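Local coordinates for protein beta-galactosidase/beta-glucuronidase (Faecalibacterium prausnitzii L2-6, PDB 6MVF) that binds flavin mononucleotide and, as a family 2 glycoside hydrolase of a human gut bacterium, probably hydrolyses beta-glucuronides, at residues H454-Y459 with I463-P468; W495-N498 with K503-S506; E399-G404 with H436-G441. All coordinates share one frame; numbering follows the deposited sequence.

Contact 1 (H454-Y459 with I463-P468); sequences HYFGWY and IEQNGP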
loop_
_atom_site.group_PDB
_atom_site.type_symbol
_atom_site.label_atom_id
_atom_site.label_comp_id
_atom_site.label_asym_id
_atom_site.label_seq_id
_atom_site.Cartn_x
_atom_site.Cartn_y
_atom_site.Cartn_z
ATOM N N HIS A 454 -5.943 -38.444 24.709
ATOM C CA HIS A 454 -5.073 -39.546 25.089
ATOM C C HIS A 454 -3.604 -39.182 24.940
ATOM O O HIS A 454 -3.206 -38.504 23.984
ATOM C CB HIS A 454 -5.372 -40.783 24.262
ATOM C CG HIS A 454 -6.577 -41.526 24.732
ATOM N ND1 HIS A 454 -6.744 -41.905 26.048
ATOM C CD2 HIS A 454 -7.685 -41.940 24.074
ATOM C CE1 HIS A 454 -7.907 -42.521 26.179
ATOM N NE2 HIS A 454 -8.494 -42.559 24.995
ATOM N N TYR A 455 -2.794 -39.667 25.884
ATOM C CA TYR A 455 -1.354 -39.444 25.848
ATOM C C TYR A 455 -0.606 -40.738 26.146
ATOM O O TYR A 455 0.421 -40.743 26.835
ATOM C CB TYR A 455 -0.942 -38.335 26.815
ATOM C CG TYR A 455 -1.504 -36.956 26.502
ATOM C CD1 TYR A 455 -0.802 -36.068 25.679
ATOM C CD2 TYR A 455 -2.714 -36.529 27.048
ATOM C CE1 TYR A 455 -1.291 -34.801 25.393
ATOM C CE2 TYR A 455 -3.216 -35.258 26.765
ATOM C CZ TYR A 455 -2.494 -34.401 25.931
ATOM O OH TYR A 455 -2.963 -33.142 25.653
ATOM N N PHE A 456 -1.101 -41.858 25.619
ATOM C CA PHE A 456 -0.354 -43.103 25.709
ATOM C C PHE A 456 0.977 -42.951 24.991
ATOM O O PHE A 456 1.019 -42.710 23.780
ATOM C CB PHE A 456 -1.155 -44.262 25.120
ATOM C CG PHE A 456 -2.531 -44.389 25.694
ATOM C CD1 PHE A 456 -2.707 -44.641 27.044
ATOM C CD2 PHE A 456 -3.647 -44.266 24.879
ATOM C CE1 PHE A 456 -3.962 -44.749 27.577
ATOM C CE2 PHE A 456 -4.897 -44.378 25.394
ATOM C CZ PHE A 456 -5.061 -44.619 26.753
ATOM N N GLY A 457 2.063 -43.098 25.744
ATOM C CA GLY A 457 3.398 -42.840 25.251
ATOM C C GLY A 457 4.032 -41.570 25.790
ATOM O O GLY A 457 5.200 -41.311 25.478
ATOM N N TRP A 458 3.307 -40.757 26.568
ATOM C CA TRP A 458 3.912 -39.568 27.164
ATOM C C TRP A 458 3.581 -39.444 28.656
ATOM O O TRP A 458 4.504 -39.350 29.468
ATOM C CB TRP A 458 3.505 -38.272 26.424
ATOM C CG TRP A 458 4.067 -37.130 27.175
ATOM C CD1 TRP A 458 3.390 -36.254 27.978
ATOM C CD2 TRP A 458 5.458 -36.815 27.320
ATOM N NE1 TRP A 458 4.275 -35.384 28.584
ATOM C CE2 TRP A 458 5.550 -35.710 28.194
ATOM C CE3 TRP A 458 6.638 -37.348 26.779
ATOM C CZ2 TRP A 458 6.778 -35.137 28.548
ATOM C CZ3 TRP A 458 7.843 -36.765 27.113
ATOM C CH2 TRP A 458 7.908 -35.675 27.989
ATOM N N TYR A 459 2.294 -39.417 29.050
ATOM C CA TYR A 459 1.958 -39.429 30.477
ATOM C C TYR A 459 1.909 -40.831 31.072
ATOM O O TYR A 459 1.841 -40.968 32.297
ATOM C CB TYR A 459 0.617 -38.748 30.751
ATOM C CG TYR A 459 0.621 -37.244 30.566
ATOM C CD1 TYR A 459 1.619 -36.441 31.129
ATOM C CD2 TYR A 459 -0.377 -36.618 29.811
ATOM C CE1 TYR A 459 1.616 -35.047 30.948
ATOM C CE2 TYR A 459 -0.389 -35.237 29.621
ATOM C CZ TYR A 459 0.609 -34.455 30.190
ATOM O OH TYR A 459 0.578 -33.086 29.993
ATOM N N ILE A 463 3.622 -45.874 23.221
ATOM C CA ILE A 463 3.129 -45.361 21.940
ATOM C C ILE A 463 2.278 -46.404 21.215
ATOM O O ILE A 463 1.198 -46.103 20.690
ATOM C CB ILE A 463 4.328 -44.914 21.077
ATOM C CG1 ILE A 463 4.914 -43.596 21.600
ATOM C CG2 ILE A 463 3.963 -44.854 19.591
ATOM C CD1 ILE A 463 6.244 -43.283 21.022
ATOM N N GLU A 464 2.754 -47.645 21.183
ATOM C CA GLU A 464 2.087 -48.746 20.499
ATOM C C GLU A 464 0.733 -49.105 21.113
ATOM O O GLU A 464 0.052 -49.989 20.588
ATOM C CB GLU A 464 2.993 -49.981 20.501
ATOM C CG GLU A 464 4.273 -49.847 19.663
ATOM C CD GLU A 464 5.306 -48.853 20.231
ATOM O OE1 GLU A 464 5.300 -48.576 21.469
ATOM O OE2 GLU A 464 6.121 -48.345 19.414
ATOM N N GLN A 465 0.323 -48.439 22.205
ATOM C CA GLN A 465 -0.991 -48.702 22.793
ATOM C C GLN A 465 -2.122 -47.913 22.137
ATOM O O GLN A 465 -3.296 -48.244 22.353
ATOM C CB GLN A 465 -0.981 -48.399 24.294
ATOM C CG GLN A 465 -0.121 -49.347 25.116
ATOM C CD GLN A 465 -0.241 -49.094 26.601
ATOM O OE1 GLN A 465 -0.206 -47.955 27.058
ATOM N NE2 GLN A 465 -0.418 -50.155 27.360
ATOM N N ASN A 466 -1.804 -46.895 21.339
ATOM C CA ASN A 466 -2.834 -45.989 20.832
ATOM C C ASN A 466 -3.772 -46.684 19.849
ATOM O O ASN A 466 -5.002 -46.599 19.980
ATOM C CB ASN A 466 -2.166 -44.775 20.178
ATOM C CG ASN A 466 -1.607 -43.820 21.198
ATOM O OD1 ASN A 466 -2.360 -43.074 21.831
ATOM N ND2 ASN A 466 -0.285 -43.859 21.400
ATOM N N GLY A 467 -3.207 -47.353 18.845
ATOM C CA GLY A 467 -3.964 -48.046 17.836
ATOM C C GLY A 467 -4.984 -49.005 18.408
ATOM O O GLY A 467 -6.181 -48.895 18.133
ATOM N N PRO A 468 -4.534 -49.968 19.219
ATOM C CA PRO A 468 -5.496 -50.915 19.803
ATOM C C PRO A 468 -6.558 -50.254 20.665
ATOM O O PRO A 468 -7.705 -50.718 20.656
ATOM C CB PRO A 468 -4.602 -51.862 20.614
ATOM C CG PRO A 468 -3.263 -51.758 19.979
ATOM C CD PRO A 468 -3.144 -50.327 19.553
HETATM O O HOH W 1 -1.573 -40.844 22.792
#

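Contact 2 (W495-N498 with K503-S506); sequences WHSN and KDYS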
loop_
_atom_site.group_PDB
_atom_site.type_symbol
_atom_site.label_atom_id
_atom_site.label_comp_id
_atom_site.label_asym_id
_atom_site.label_seq_id
_atom_site.Cartn_x
_atom_site.Cartn_y
_atom_site.Cartn_z
ATOM N N TRP A 495 17.348 -30.792 23.523
ATOM C CA TRP A 495 17.654 -32.171 23.926
ATOM C C TRP A 495 17.610 -33.105 22.720
ATOM O O TRP A 495 16.671 -33.047 21.918
ATOM C CB TRP A 495 16.680 -32.689 24.991
ATOM C CG TRP A 495 16.424 -31.770 26.134
ATOM C CD1 TRP A 495 15.205 -31.368 26.596
ATOM C CD2 TRP A 495 17.402 -31.126 26.972
ATOM N NE1 TRP A 495 15.361 -30.506 27.665
ATOM C CE2 TRP A 495 16.697 -30.343 27.912
ATOM C CE3 TRP A 495 18.800 -31.136 27.014
ATOM C CZ2 TRP A 495 17.338 -29.581 28.874
ATOM C CZ3 TRP A 495 19.437 -30.375 27.965
ATOM C CH2 TRP A 495 18.714 -29.609 28.884
ATOM N N HIS A 496 18.614 -33.981 22.608
ATOM C CA HIS A 496 18.712 -34.931 21.500
ATOM C C HIS A 496 19.324 -36.246 21.960
ATOM O O HIS A 496 20.372 -36.256 22.616
ATOM C CB HIS A 496 19.537 -34.353 20.353
ATOM C CG HIS A 496 18.951 -33.102 19.798
ATOM N ND1 HIS A 496 17.820 -33.105 19.012
ATOM C CD2 HIS A 496 19.293 -31.806 19.969
ATOM C CE1 HIS A 496 17.505 -31.863 18.700
ATOM N NE2 HIS A 496 18.381 -31.055 19.272
ATOM N N SER A 497 18.680 -37.352 21.582
ATOM C CA SER A 497 19.063 -38.676 22.043
ATOM C C SER A 497 19.246 -39.646 20.883
ATOM O O SER A 497 18.425 -39.701 19.960
ATOM C CB SER A 497 18.019 -39.237 22.992
ATOM O OG SER A 497 18.397 -40.546 23.369
ATOM N N ASN A 498 20.327 -40.428 20.943
ATOM C CA ASN A 498 20.493 -41.544 20.018
ATOM C C ASN A 498 19.603 -42.729 20.382
ATOM O O ASN A 498 19.399 -43.618 19.553
ATOM C CB ASN A 498 21.958 -41.979 19.983
ATOM C CG ASN A 498 22.816 -41.048 19.168
ATOM O OD1 ASN A 498 22.413 -40.597 18.099
ATOM N ND2 ASN A 498 24.005 -40.754 19.666
ATOM N N LYS A 503 10.162 -39.243 28.455
ATOM C CA LYS A 503 10.672 -38.349 29.486
ATOM C C LYS A 503 12.140 -37.960 29.314
ATOM O O LYS A 503 12.689 -37.314 30.213
ATOM C CB LYS A 503 10.448 -38.918 30.889
ATOM C CG LYS A 503 8.978 -38.947 31.279
ATOM C CD LYS A 503 8.395 -37.554 31.236
ATOM C CE LYS A 503 7.017 -37.527 31.851
ATOM N NZ LYS A 503 6.132 -38.407 31.077
ATOM N N ASP A 504 12.788 -38.275 28.182
ATOM C CA ASP A 504 14.012 -37.531 27.883
ATOM C C ASP A 504 13.754 -36.173 27.206
ATOM O O ASP A 504 14.704 -35.393 27.054
ATOM C CB ASP A 504 14.999 -38.384 27.057
ATOM C CG ASP A 504 14.583 -38.589 25.586
ATOM O OD1 ASP A 504 13.691 -37.888 25.039
ATOM O OD2 ASP A 504 15.186 -39.493 24.958
ATOM N N TYR A 505 12.506 -35.869 26.810
ATOM C CA TYR A 505 12.095 -34.565 26.289
ATOM C C TYR A 505 12.726 -34.227 24.937
ATOM O O TYR A 505 12.694 -33.058 24.503
ATOM C CB TYR A 505 12.391 -33.447 27.301
ATOM C CG TYR A 505 11.419 -33.459 28.437
ATOM C CD1 TYR A 505 11.574 -34.357 29.499
ATOM C CD2 TYR A 505 10.310 -32.613 28.433
ATOM C CE1 TYR A 505 10.661 -34.397 30.539
ATOM C CE2 TYR A 505 9.383 -32.648 29.462
ATOM C CZ TYR A 505 9.566 -33.539 30.519
ATOM O OH TYR A 505 8.655 -33.568 31.548
ATOM N N SER A 506 13.290 -35.223 24.258
ATOM C CA SER A 506 14.075 -34.975 23.058
ATOM C C SER A 506 13.174 -34.790 21.852
ATOM O O SER A 506 12.105 -35.403 21.751
ATOM C CB SER A 506 15.038 -36.126 22.770
ATOM O OG SER A 506 14.328 -37.227 22.223
HETATM O O HOH W 2 17.234 -40.674 25.808
#

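Contact 3 (E399-G404 with H436-G441); sequences EILIGG and HTPTSG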
loop_
_atom_site.group_PDB
_atom_site.type_symbol
_atom_site.label_atom_id
_atom_site.label_comp_id
_atom_site.label_asym_id
_atom_site.label_seq_id
_atom_site.Cartn_x
_atom_site.Cartn_y
_atom_site.Cartn_z
ATOM N N GLU A 399 -12.583 -32.414 29.406
ATOM C CA GLU A 399 -12.002 -33.133 30.545
ATOM C C GLU A 399 -12.718 -32.810 31.856
ATOM O O GLU A 399 -12.096 -32.738 32.917
ATOM C CB GLU A 399 -10.505 -32.834 30.667
ATOM C CG GLU A 399 -9.670 -33.417 29.565
ATOM C CD GLU A 399 -8.182 -33.235 29.818
ATOM O OE1 GLU A 399 -7.837 -32.453 30.736
ATOM O OE2 GLU A 399 -7.356 -33.866 29.107
ATOM N N ILE A 400 -14.042 -32.632 31.784
ATOM C CA ILE A 400 -14.806 -32.166 32.936
ATOM C C ILE A 400 -14.818 -33.175 34.102
ATOM O O ILE A 400 -15.143 -32.803 35.240
ATOM C CB ILE A 400 -16.240 -31.788 32.485
ATOM C CG1 ILE A 400 -16.863 -30.801 33.475
ATOM C CG2 ILE A 400 -17.117 -33.027 32.308
ATOM C CD1 ILE A 400 -15.931 -29.652 33.883
ATOM N N LEU A 401 -14.436 -34.432 33.867
ATOM C CA LEU A 401 -14.413 -35.421 34.947
ATOM C C LEU A 401 -13.137 -35.401 35.768
ATOM O O LEU A 401 -13.003 -36.230 36.671
ATOM C CB LEU A 401 -14.591 -36.840 34.410
ATOM C CG LEU A 401 -15.886 -37.213 33.705
ATOM C CD1 LEU A 401 -15.918 -38.710 33.502
ATOM C CD2 LEU A 401 -17.077 -36.724 34.474
ATOM N N ILE A 402 -12.180 -34.523 35.469
ATOM C CA ILE A 402 -10.973 -34.483 36.286
ATOM C C ILE A 402 -11.333 -34.213 37.740
ATOM O O ILE A 402 -10.728 -34.778 38.657
ATOM C CB ILE A 402 -9.976 -33.449 35.734
ATOM C CG1 ILE A 402 -9.135 -34.068 34.616
ATOM C CG2 ILE A 402 -9.049 -32.925 36.832
ATOM C CD1 ILE A 402 -8.393 -33.025 33.785
ATOM N N GLY A 403 -12.359 -33.392 37.968
ATOM C CA GLY A 403 -12.834 -33.004 39.283
ATOM C C GLY A 403 -13.885 -33.912 39.881
ATOM O O GLY A 403 -14.420 -33.609 40.957
ATOM N N GLY A 404 -14.200 -35.017 39.204
ATOM C CA GLY A 404 -15.170 -35.984 39.672
ATOM C C GLY A 404 -16.558 -35.788 39.101
ATOM O O GLY A 404 -17.029 -34.649 38.971
ATOM N N HIS A 436 -9.005 -41.038 31.239
ATOM C CA HIS A 436 -9.499 -42.121 32.078
ATOM C C HIS A 436 -11.018 -42.174 32.151
ATOM O O HIS A 436 -11.555 -42.924 32.974
ATOM C CB HIS A 436 -8.904 -42.015 33.490
ATOM C CG HIS A 436 -9.274 -40.764 34.240
ATOM N ND1 HIS A 436 -8.445 -39.660 34.306
ATOM C CD2 HIS A 436 -10.359 -40.461 34.997
ATOM C CE1 HIS A 436 -9.014 -38.729 35.053
ATOM N NE2 HIS A 436 -10.175 -39.190 35.486
ATOM N N THR A 437 -11.710 -41.403 31.314
ATOM C CA THR A 437 -13.170 -41.396 31.302
ATOM C C THR A 437 -13.698 -42.803 31.047
ATOM O O THR A 437 -13.300 -43.440 30.055
ATOM C CB THR A 437 -13.703 -40.444 30.227
ATOM O OG1 THR A 437 -13.376 -39.094 30.577
ATOM C CG2 THR A 437 -15.227 -40.576 30.082
ATOM N N PRO A 438 -14.582 -43.323 31.904
ATOM C CA PRO A 438 -15.137 -44.667 31.672
ATOM C C PRO A 438 -15.750 -44.768 30.279
ATOM O O PRO A 438 -16.478 -43.879 29.841
ATOM C CB PRO A 438 -16.198 -44.815 32.776
ATOM C CG PRO A 438 -15.888 -43.765 33.798
ATOM C CD PRO A 438 -15.170 -42.650 33.080
ATOM N N THR A 439 -15.439 -45.859 29.568
ATOM C CA THR A 439 -15.919 -46.013 28.191
ATOM C C THR A 439 -17.413 -46.318 28.104
ATOM O O THR A 439 -17.945 -46.391 26.992
ATOM C CB THR A 439 -15.117 -47.101 27.451
ATOM O OG1 THR A 439 -15.043 -48.296 28.244
ATOM C CG2 THR A 439 -13.701 -46.601 27.125
ATOM N N SER A 440 -18.083 -46.533 29.231
ATOM C CA SER A 440 -19.533 -46.469 29.354
ATOM C C SER A 440 -19.882 -45.407 30.386
ATOM O O SER A 440 -19.010 -44.839 31.052
ATOM C CB SER A 440 -20.137 -47.817 29.766
ATOM O OG SER A 440 -20.185 -48.701 28.661
ATOM N N GLY A 441 -21.169 -45.140 30.539
ATOM C CA GLY A 441 -21.582 -44.194 31.538
ATOM C C GLY A 441 -22.288 -42.999 30.945
ATOM O O GLY A 441 -22.439 -42.858 29.723
#

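Contact 1 (H454-Y459 with I463-P468)
Ile463 meets Gly457 where the chain turns back on itself, with CG1 of Ile463 lying 4.0 Å from CA of Gly457. A CB on Gly457 would run into that CG1, and at phi 107° it would also collide with the carbonyl O of Phe456. The Ile463 side chain also packs on Tyr509 and Tyr516 of helix 507-522. Gln465 sends its extended chain toward the Phe456 ring, OE1 of Gln465 coming to 4.2 Å from CD1 of Phe456, with the amide plane nearly perpendicular to the ring. This turn belongs to a beta-alpha connection of the TIM barrel: residues 454-459 leave strand 450-453, and helix 466-476 begins in the second segment. Asn466 carries the polar part. With CG beside its own backbone N (chi1 -75°), its amide faces both carbonyls of the turn: ND2 of Asn466 donates to O of Phe456 at 2.9 Å, close to the amide plane, and to O of Ile463 at 2.8 Å. Both N-H groups of the buried amide are thereby used, which fixes its rotation. OD1 of Asn466 then lies at the edge of the Phe456 ring, 3.5 Å from CD2 of Phe456 and near the ring plane. The same OD1 appears to accept from a water at 2.6 Å, whose link to O of His454 is weak.

Contact 2 (W495-N498 with K503-S506)
Trp495 lays its indole alongside Tyr505, the two side chains pointing the same way, and gives up the most surface to the contact. Its CD1 is 3.6 Å from CB of Tyr505 and 3.7 Å from the Tyr505 carbonyl O, which sits in the indole plane at the ring edge. The indole N-H is spent on the carbonyl of Gly546. Ser506, next in buried surface, packs against the Trp495 backbone: a CA-H...O contact joins CA of Ser506 to O of Trp495 at 3.4 Å. Asp504 takes both the backbone N-H and the hydroxyl of Ser506: its OD1 accepts from N of Ser506 at 2.8 Å, an Asx turn, and from OG of Ser506 at 3.0 Å. The two donors approach from the same face of the carboxylate. CG of Asp504 folds between its backbone N and carbonyl carbon (chi1 73°), which brings the carboxylate back over the turn. Ser497 faces the other oxygen: its CB is 3.5 Å from OD2 of Asp504, and a water linked to both OG of Ser497 and OD2 joins them. OG of Ser497 is also bonded to N of Thr499, and OD2 of Asp504 to N of Gln501. With an alanine in place of Asp504, N and OG of Ser506 would probably lose their shared acceptor, and the bridging water and N of Gln501 their carboxylate oxygen. Ser506 is the N-cap of helix 507-522, its OG bonding N of Tyr509, and both segments lie in the loop leading to this helix from barrel strand 482-487.

Contact 3 (E399-G404 with H436-G441)
Leu401 reaches across to Thr437 and Pro438 with a single methyl, CD1. Its CG stands beside the backbone N (chi1 -63°), and CD1 continues straight out, anti to CA (chi2 -170°), which carries this methyl, rather than CD2, to the other loop. Thr437 crosses it at about a right angle and offers both of its branches: CD1 of Leu401 is 3.9 Å from OG1 of Thr437 and 4.0 Å from CG2 of Thr437. The one methyl thus touches both the hydroxyl and the methyl of the threonine. The hydroxyl itself is turned to another partner, the carbonyl of Val434, which holds the threonine in this rotation. Pro438 extends the apolar patch, its ring CD lying 4.0 Å from CD1 of Leu401.

His436 comes in more loosely. Its imidazole folds back between its own N and carbonyl carbon (chi1 62°), which swings NE2 toward the first loop, yet NE2 of His436 stays 4.3 Å from O of Leu401 and makes no hydrogen bond there. That carbonyl instead accepts from N of Gly404, as O of Glu399 does from N of Ile402. No hydrogen bond crosses between the two segments; the joint is van der Waals packing, with Leu401 also resting on Leu409 of helix 407-423. Thr437 is buried and its backbone O binds the hydroxyl of Tyr452. Such side-by-side packing belongs to the TIM barrel: the loops leaving the C-terminal ends of neighbouring parallel strands 391-398 and 428-433 touch above the barrel mouth.

Along the chain contact 3 comes first, then contact 1, then contact 2, all within the TIM barrel domain. They follow successive parallel strands of the barrel: contact 3 joins the loops after 391-398 and 428-433, contact 1 the loop after 450-453 and the start of helix 466-476, and contact 2 lies in the loop after 482-487. The centres of contacts 1 and 2 are about 18 Å apart, as are those of 1 and 3, while 2 and 3 are about 32 Å apart. Contacts 1 and 2 touch directly, Trp458 packing against Lys503 and Tyr505, and both border helix 507-522. Together they lie in one run of successive beta-alpha connections, away from the flavin mononucleotide pocket.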